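Local coordinates for proline dehydrogenase (Bradyrhizobium japonicum USDA 110, PDB 3HAZ), which probably oxidises proline to glutamate in two steps, pairing an FAD-dependent proline dehydrogenase with an NAD-dependent aldehyde dehydrogenase in one chain, at residues G640-R650 with R976-T987. Residues are numbered along the deposited sequence; the frame is centred on the assembly and turned at random.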
ATOM      1  N   GLY A 640     -30.798   3.359  -2.597  1.00 25.64           N
ATOM      2  CA  GLY A 640     -31.933   3.481  -3.501  1.00 26.86           C
ATOM      3  C   GLY A 640     -32.072   4.864  -4.128  1.00 25.44           C
ATOM      4  O   GLY A 640     -33.126   5.210  -4.666  1.00 27.31           O
ATOM      5  N   GLU A 641     -31.004   5.654  -4.069  1.00 24.14           N
ATOM      6  CA  GLU A 641     -31.014   6.988  -4.659  1.00 27.03           C
ATOM      7  C   GLU A 641     -29.624   7.403  -5.106  1.00 27.53           C
ATOM      8  O   GLU A 641     -28.646   7.180  -4.397  1.00 35.55           O
ATOM      9  CB  GLU A 641     -31.570   8.012  -3.658  1.00 20.45           C
ATOM     10  CG  GLU A 641     -31.729   9.414  -4.210  1.00 23.40           C
ATOM     11  CD  GLU A 641     -32.199  10.405  -3.152  1.00 29.60           C
ATOM     12  OE1 GLU A 641     -31.345  10.991  -2.449  1.00 28.56           O
ATOM     13  OE2 GLU A 641     -33.429  10.592  -3.026  1.00 32.67           O
ATOM     14  N   SER A 642     -29.533   8.012  -6.283  1.00 25.06           N
ATOM     15  CA  SER A 642     -28.266   8.586  -6.726  1.00 28.96           C
ATOM     16  C   SER A 642     -28.339  10.108  -6.716  1.00 27.02           C
ATOM     17  O   SER A 642     -29.376  10.691  -7.038  1.00 23.60           O
ATOM     18  CB  SER A 642     -27.894   8.089  -8.124  1.00 29.61           C
ATOM     19  OG  SER A 642     -28.714   8.688  -9.115  1.00 28.01           O
ATOM     20  N   ASN A 643     -27.232  10.743  -6.347  1.00 21.18           N
ATOM     21  CA  ASN A 643     -27.134  12.195  -6.328  1.00 21.53           C
ATOM     22  C   ASN A 643     -25.821  12.625  -6.953  1.00 25.12           C
ATOM     23  O   ASN A 643     -24.753  12.273  -6.463  1.00 25.37           O
ATOM     24  CB  ASN A 643     -27.231  12.726  -4.899  1.00 18.29           C
ATOM     25  CG  ASN A 643     -28.596  12.503  -4.290  1.00 23.49           C
ATOM     26  OD1 ASN A 643     -29.516  13.297  -4.494  1.00 26.04           O
ATOM     27  ND2 ASN A 643     -28.738  11.418  -3.535  1.00 14.58           N
ATOM     28  N   ALA A 644     -25.903  13.381  -8.039  1.00 19.57           N
ATOM     29  CA  ALA A 644     -24.714  13.765  -8.780  1.00 18.94           C
ATOM     30  C   ALA A 644     -24.669  15.267  -9.032  1.00 20.91           C
ATOM     31  O   ALA A 644     -25.645  15.859  -9.503  1.00 19.13           O
ATOM     32  CB  ALA A 644     -24.642  12.993 -10.091  1.00 23.81           C
ATOM     33  N   LEU A 645     -23.526  15.876  -8.722  1.00 15.87           N
ATOM     34  CA  LEU A 645     -23.311  17.306  -8.935  1.00 20.68           C
ATOM     35  C   LEU A 645     -22.473  17.541 -10.194  1.00 27.76           C
ATOM     36  O   LEU A 645     -21.406  16.939 -10.371  1.00 25.26           O
ATOM     37  CB  LEU A 645     -22.612  17.924  -7.717  1.00 15.24           C
ATOM     38  CG  LEU A 645     -22.365  19.438  -7.691  1.00 20.44           C
ATOM     39  CD1 LEU A 645     -23.676  20.224  -7.722  1.00 17.48           C
ATOM     40  CD2 LEU A 645     -21.552  19.822  -6.458  1.00 22.70           C
ATOM     41  N   THR A 646     -22.965  18.406 -11.074  1.00 20.65           N
ATOM     42  CA  THR A 646     -22.236  18.735 -12.293  1.00 22.07           C
ATOM     43  C   THR A 646     -22.078  20.246 -12.419  1.00 28.87           C
ATOM     44  O   THR A 646     -22.730  21.006 -11.703  1.00 30.92           O
ATOM     45  CB  THR A 646     -22.940  18.177 -13.554  1.00 24.83           C
ATOM     46  OG1 THR A 646     -24.306  18.593 -13.564  1.00 34.05           O
ATOM     47  CG2 THR A 646     -22.902  16.655 -13.573  1.00 27.01           C
ATOM     48  N   MET A 647     -21.204  20.667 -13.326  1.00 25.01           N
ATOM     49  CA  MET A 647     -20.965  22.079 -13.596  1.00 26.67           C
ATOM     50  C   MET A 647     -21.121  22.327 -15.083  1.00 26.95           C
ATOM     51  O   MET A 647     -20.419  21.732 -15.898  1.00 26.39           O
ATOM     52  CB  MET A 647     -19.549  22.463 -13.192  1.00 30.47           C
ATOM     53  CG  MET A 647     -19.150  21.961 -11.833  1.00 44.07           C
ATOM     54  SD  MET A 647     -19.547  23.175 -10.587  1.00 57.97           S
ATOM     55  CE  MET A 647     -18.198  24.310 -10.874  1.00 18.84           C
ATOM     56  N   ARG A 648     -22.025  23.222 -15.438  1.00 19.56           N
ATOM     57  CA  ARG A 648     -22.321  23.453 -16.837  1.00 28.16           C
ATOM     58  C   ARG A 648     -21.972  24.886 -17.202  1.00 23.03           C
ATOM     59  O   ARG A 648     -21.939  25.760 -16.337  1.00 20.20           O
ATOM     60  CB  ARG A 648     -23.801  23.166 -17.104  1.00 29.84           C
ATOM     61  CG  ARG A 648     -24.267  21.828 -16.541  1.00 37.55           C
ATOM     62  CD  ARG A 648     -25.755  21.574 -16.785  1.00 43.91           C
ATOM     63  NE  ARG A 648     -26.138  21.830 -18.170  1.00 42.27           N
ATOM     64  CZ  ARG A 648     -27.105  21.186 -18.819  1.00 36.93           C
ATOM     65  NH1 ARG A 648     -27.371  21.503 -20.080  1.00 39.94           N
ATOM     66  NH2 ARG A 648     -27.799  20.222 -18.217  1.00 25.91           N
ATOM     67  N   GLY A 649     -21.699  25.128 -18.480  1.00 24.63           N
ATOM     68  CA  GLY A 649     -21.469  26.488 -18.934  1.00 29.46           C
ATOM     69  C   GLY A 649     -22.684  27.340 -18.607  1.00 28.22           C
ATOM     70  O   GLY A 649     -23.779  26.817 -18.434  1.00 26.54           O
ATOM     71  N   ARG A 650     -22.496  28.650 -18.516  1.00 25.06           N
ATOM     72  CA  ARG A 650     -23.582  29.548 -18.131  1.00 25.80           C
ATOM     73  C   ARG A 650     -24.340  30.082 -19.337  1.00 28.12           C
ATOM     74  O   ARG A 650     -25.548  30.296 -19.267  1.00 28.43           O
ATOM     75  CB  ARG A 650     -23.037  30.726 -17.316  1.00 29.01           C
ATOM     76  CG  ARG A 650     -22.640  30.375 -15.895  1.00 25.96           C
ATOM     77  CD  ARG A 650     -22.144  31.601 -15.134  1.00 27.73           C
ATOM     78  NE  ARG A 650     -22.069  31.332 -13.701  1.00 39.19           N
ATOM     79  CZ  ARG A 650     -23.103  31.430 -12.872  1.00 40.52           C
ATOM     80  NH1 ARG A 650     -24.287  31.810 -13.331  1.00 37.91           N
ATOM     81  NH2 ARG A 650     -22.956  31.156 -11.583  1.00 44.73           N
ATOM     82  N   ARG A 976     -16.275  29.846 -11.296  1.00 24.72           N
ATOM     83  CA  ARG A 976     -17.059  31.075 -11.418  1.00 21.45           C
ATOM     84  C   ARG A 976     -17.707  31.236 -12.798  1.00 29.16           C
ATOM     85  O   ARG A 976     -18.723  31.923 -12.932  1.00 25.61           O
ATOM     86  CB  ARG A 976     -16.192  32.291 -11.103  1.00 25.69           C
ATOM     87  CG  ARG A 976     -16.984  33.543 -10.796  1.00 28.59           C
ATOM     88  CD  ARG A 976     -17.602  33.465  -9.412  1.00 30.68           C
ATOM     89  NE  ARG A 976     -18.295  34.706  -9.090  1.00 39.60           N
ATOM     90  CZ  ARG A 976     -19.607  34.879  -9.211  1.00 49.92           C
ATOM     91  NH1 ARG A 976     -20.374  33.884  -9.631  1.00 53.68           N
ATOM     92  NH2 ARG A 976     -20.153  36.044  -8.902  1.00 49.67           N
ATOM     93  N   PHE A 977     -17.121  30.607 -13.819  1.00 24.93           N
ATOM     94  CA  PHE A 977     -17.644  30.710 -15.185  1.00 23.00           C
ATOM     95  C   PHE A 977     -18.742  29.690 -15.459  1.00 24.05           C
ATOM     96  O   PHE A 977     -19.316  29.660 -16.552  1.00 25.67           O
ATOM     97  CB  PHE A 977     -16.531  30.527 -16.218  1.00 21.83           C
ATOM     98  CG  PHE A 977     -15.508  31.632 -16.222  1.00 23.08           C
ATOM     99  CD1 PHE A 977     -14.449  31.621 -15.322  1.00 21.74           C
ATOM    100  CD2 PHE A 977     -15.592  32.666 -17.136  1.00 23.59           C
ATOM    101  CE1 PHE A 977     -13.492  32.632 -15.331  1.00 24.58           C
ATOM    102  CE2 PHE A 977     -14.643  33.682 -17.154  1.00 21.46           C
ATOM    103  CZ  PHE A 977     -13.589  33.662 -16.247  1.00 24.74           C
ATOM    104  N   ALA A 978     -19.022  28.841 -14.477  1.00 20.35           N
ATOM    105  CA  ALA A 978     -19.994  27.769 -14.667  1.00 26.43           C
ATOM    106  C   ALA A 978     -21.136  27.847 -13.663  1.00 28.30           C
ATOM    107  O   ALA A 978     -21.094  28.638 -12.723  1.00 22.25           O
ATOM    108  CB  ALA A 978     -19.311  26.406 -14.589  1.00 23.89           C
ATOM    109  N   THR A 979     -22.157  27.022 -13.877  1.00 19.91           N
ATOM    110  CA  THR A 979     -23.269  26.935 -12.952  1.00 22.73           C
ATOM    111  C   THR A 979     -23.424  25.488 -12.500  1.00 24.45           C
ATOM    112  O   THR A 979     -23.157  24.563 -13.269  1.00 23.04           O
ATOM    113  CB  THR A 979     -24.587  27.457 -13.602  1.00 31.66           C
ATOM    114  OG1 THR A 979     -25.614  27.552 -12.611  1.00 32.68           O
ATOM    115  CG2 THR A 979     -25.051  26.535 -14.720  1.00 24.99           C
ATOM    116  N   GLU A 980     -23.843  25.296 -11.251  1.00 22.46           N
ATOM    117  CA  GLU A 980     -24.027  23.952 -10.703  1.00 21.91           C
ATOM    118  C   GLU A 980     -25.374  23.334 -11.078  1.00 20.02           C
ATOM    119  O   GLU A 980     -26.374  24.034 -11.215  1.00 24.19           O
ATOM    120  CB  GLU A 980     -23.943  23.980  -9.181  1.00 13.79           C
ATOM    121  CG  GLU A 980     -22.550  24.164  -8.592  1.00 19.39           C
ATOM    122  CD  GLU A 980     -22.624  24.683  -7.175  1.00 18.28           C
ATOM    123  OE1 GLU A 980     -22.495  23.875  -6.229  1.00 22.71           O
ATOM    124  OE2 GLU A 980     -22.858  25.898  -7.010  1.00 20.53           O
ATOM    125  N   GLN A 981     -25.397  22.011 -11.194  1.00 17.08           N
ATOM    126  CA  GLN A 981     -26.642  21.277 -11.386  1.00 19.12           C
ATOM    127  C   GLN A 981     -26.598  19.961 -10.625  1.00 23.18           C
ATOM    128  O   GLN A 981     -25.684  19.156 -10.807  1.00 24.25           O
ATOM    129  CB  GLN A 981     -26.908  21.011 -12.868  1.00 21.82           C
ATOM    130  CG  GLN A 981     -28.231  20.297 -13.130  1.00 26.72           C
ATOM    131  CD  GLN A 981     -28.605  20.295 -14.596  1.00 35.06           C
ATOM    132  OE1 GLN A 981     -28.028  19.556 -15.391  1.00 28.19           O
ATOM    133  NE2 GLN A 981     -29.581  21.127 -14.963  1.00 37.86           N
ATOM    134  N   THR A 982     -27.588  19.754  -9.766  1.00 19.78           N
ATOM    135  CA  THR A 982     -27.722  18.505  -9.032  1.00 18.88           C
ATOM    136  C   THR A 982     -28.799  17.640  -9.675  1.00 21.98           C
ATOM    137  O   THR A 982     -29.922  18.096  -9.901  1.00 28.04           O
ATOM    138  CB  THR A 982     -28.115  18.770  -7.572  1.00 21.97           C
ATOM    139  OG1 THR A 982     -27.148  19.640  -6.970  1.00 25.08           O
ATOM    140  CG2 THR A 982     -28.213  17.461  -6.785  1.00 19.02           C
ATOM    141  N   VAL A 983     -28.450  16.396  -9.983  1.00 16.41           N
ATOM    142  CA  VAL A 983     -29.418  15.426 -10.479  1.00 17.84           C
ATOM    143  C   VAL A 983     -29.619  14.329  -9.440  1.00 21.94           C
ATOM    144  O   VAL A 983     -28.669  13.656  -9.025  1.00 24.77           O
ATOM    145  CB  VAL A 983     -28.973  14.797 -11.805  1.00 22.08           C
ATOM    146  CG1 VAL A 983     -29.902  13.647 -12.181  1.00 23.89           C
ATOM    147  CG2 VAL A 983     -28.930  15.851 -12.908  1.00 25.96           C
ATOM    148  N   THR A 984     -30.862  14.171  -9.015  1.00 17.81           N
ATOM    149  CA  THR A 984     -31.221  13.187  -8.009  1.00 17.92           C
ATOM    150  C   THR A 984     -32.201  12.174  -8.586  1.00 21.79           C
ATOM    151  O   THR A 984     -33.314  12.527  -8.963  1.00 26.63           O
ATOM    152  CB  THR A 984     -31.879  13.872  -6.801  1.00 19.46           C
ATOM    153  OG1 THR A 984     -30.943  14.767  -6.199  1.00 18.72           O
ATOM    154  CG2 THR A 984     -32.344  12.845  -5.777  1.00 16.73           C
ATOM    155  N   ILE A 985     -31.786  10.913  -8.648  1.00 22.89           N
ATOM    156  CA  ILE A 985     -32.618   9.866  -9.223  1.00 19.64           C
ATOM    157  C   ILE A 985     -33.009   8.829  -8.172  1.00 19.24           C
ATOM    158  O   ILE A 985     -32.148   8.231  -7.534  1.00 23.09           O
ATOM    159  CB  ILE A 985     -31.877   9.146 -10.363  1.00 22.64           C
ATOM    160  CG1 ILE A 985     -31.423  10.156 -11.415  1.00 23.06           C
ATOM    161  CG2 ILE A 985     -32.762   8.051 -10.988  1.00 21.27           C
ATOM    162  CD1 ILE A 985     -30.393   9.606 -12.377  1.00 19.06           C
ATOM    163  N   ASN A 986     -34.310   8.629  -7.989  1.00 21.09           N
ATOM    164  CA  ASN A 986     -34.793   7.529  -7.166  1.00 26.12           C
ATOM    165  C   ASN A 986     -34.537   6.215  -7.902  1.00 23.84           C
ATOM    166  O   ASN A 986     -35.224   5.892  -8.869  1.00 26.74           O
ATOM    167  CB  ASN A 986     -36.280   7.712  -6.868  1.00 26.95           C
ATOM    168  CG  ASN A 986     -36.897   6.513  -6.173  1.00 26.89           C
ATOM    169  OD1 ASN A 986     -36.209   5.561  -5.804  1.00 29.13           O
ATOM    170  ND2 ASN A 986     -38.211   6.553  -6.000  1.00 28.69           N
ATOM    171  N   THR A 987     -33.539   5.463  -7.453  1.00 25.10           N
ATOM    172  CA  THR A 987     -33.129   4.259  -8.170  1.00 26.68           C
ATOM    173  C   THR A 987     -33.760   2.977  -7.623  1.00 30.61           C
ATOM    174  O   THR A 987     -33.501   1.890  -8.141  1.00 29.71           O
ATOM    175  CB  THR A 987     -31.587   4.113  -8.196  1.00 25.23           C
ATOM    176  OG1 THR A 987     -31.080   4.072  -6.854  1.00 26.41           O
ATOM    177  CG2 THR A 987     -30.956   5.294  -8.926  1.00 19.40           C
TER
HETATM  178  O   HOH W   1     -28.114  11.089  -9.943  1.00 21.19           O
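Ser-642, Ala-644, Thr-646 and Arg-648 face Ile-985, Val-983, Gln-981 and Thr-979 as four antiparallel hydrogen-bonded pairs, each closed by two backbone bonds; Arg-648 N to Thr-979 O (2.8 Å) and Val-983 N to Ala-644 O are the straightest. Short CA-H...O contacts fill the intervening non-hydrogen-bonded pairs, and the 143° between strand axes shows the twist of the antiparallel pair.

Among side-chain bonds, Thr-984 OG1 donates to Asn-643 OD1 (2.7 Å), tilted 22° from the carbonyl plane; Gln-954 of the second subunit also donates to this oxygen. With its CG beside the backbone N (chi1 -67°), Asn-643 lies alongside Thr-984, and its ND2 bonds Glu-641 OE1 on the anti side at 2.9 Å. An alanine here would probably leave Thr-984 OG1 and that Gln-954 without this acceptor and Glu-641 OE1 without its donor, the carboxylate then depending more on Arg-944 of the second subunit, its salt-bridge partner. On the other face, Arg-648 bends at chi3, bringing NH2 to Gln-981 OE1 (2.9 Å) in the guanidinium plane, the two planar groups nearly perpendicular. Water 1 joins Ser-642 OG to Val-983 O, donating to the latter (2.8 Å).

In van der Waals contact, Thr-984 CG2 meets Glu-641 CD (3.6 Å) and Met-647 SD lies beside Glu-980 CG (3.7 Å); Met-647 CB to Ala-978 CB (4.2 Å) is apolar.

Residues 982-985 pair in parallel with a strand of the second subunit, continuing the sheet across the interface, as the oligomerisation arm of aldehyde dehydrogenases does. Strand 633-634 pairs with Asn-643 and Leu-645, Met-647 and Ala-978 pack on helix 604-629, and Phe-977 reaches helix 664-675 and strand 757-760.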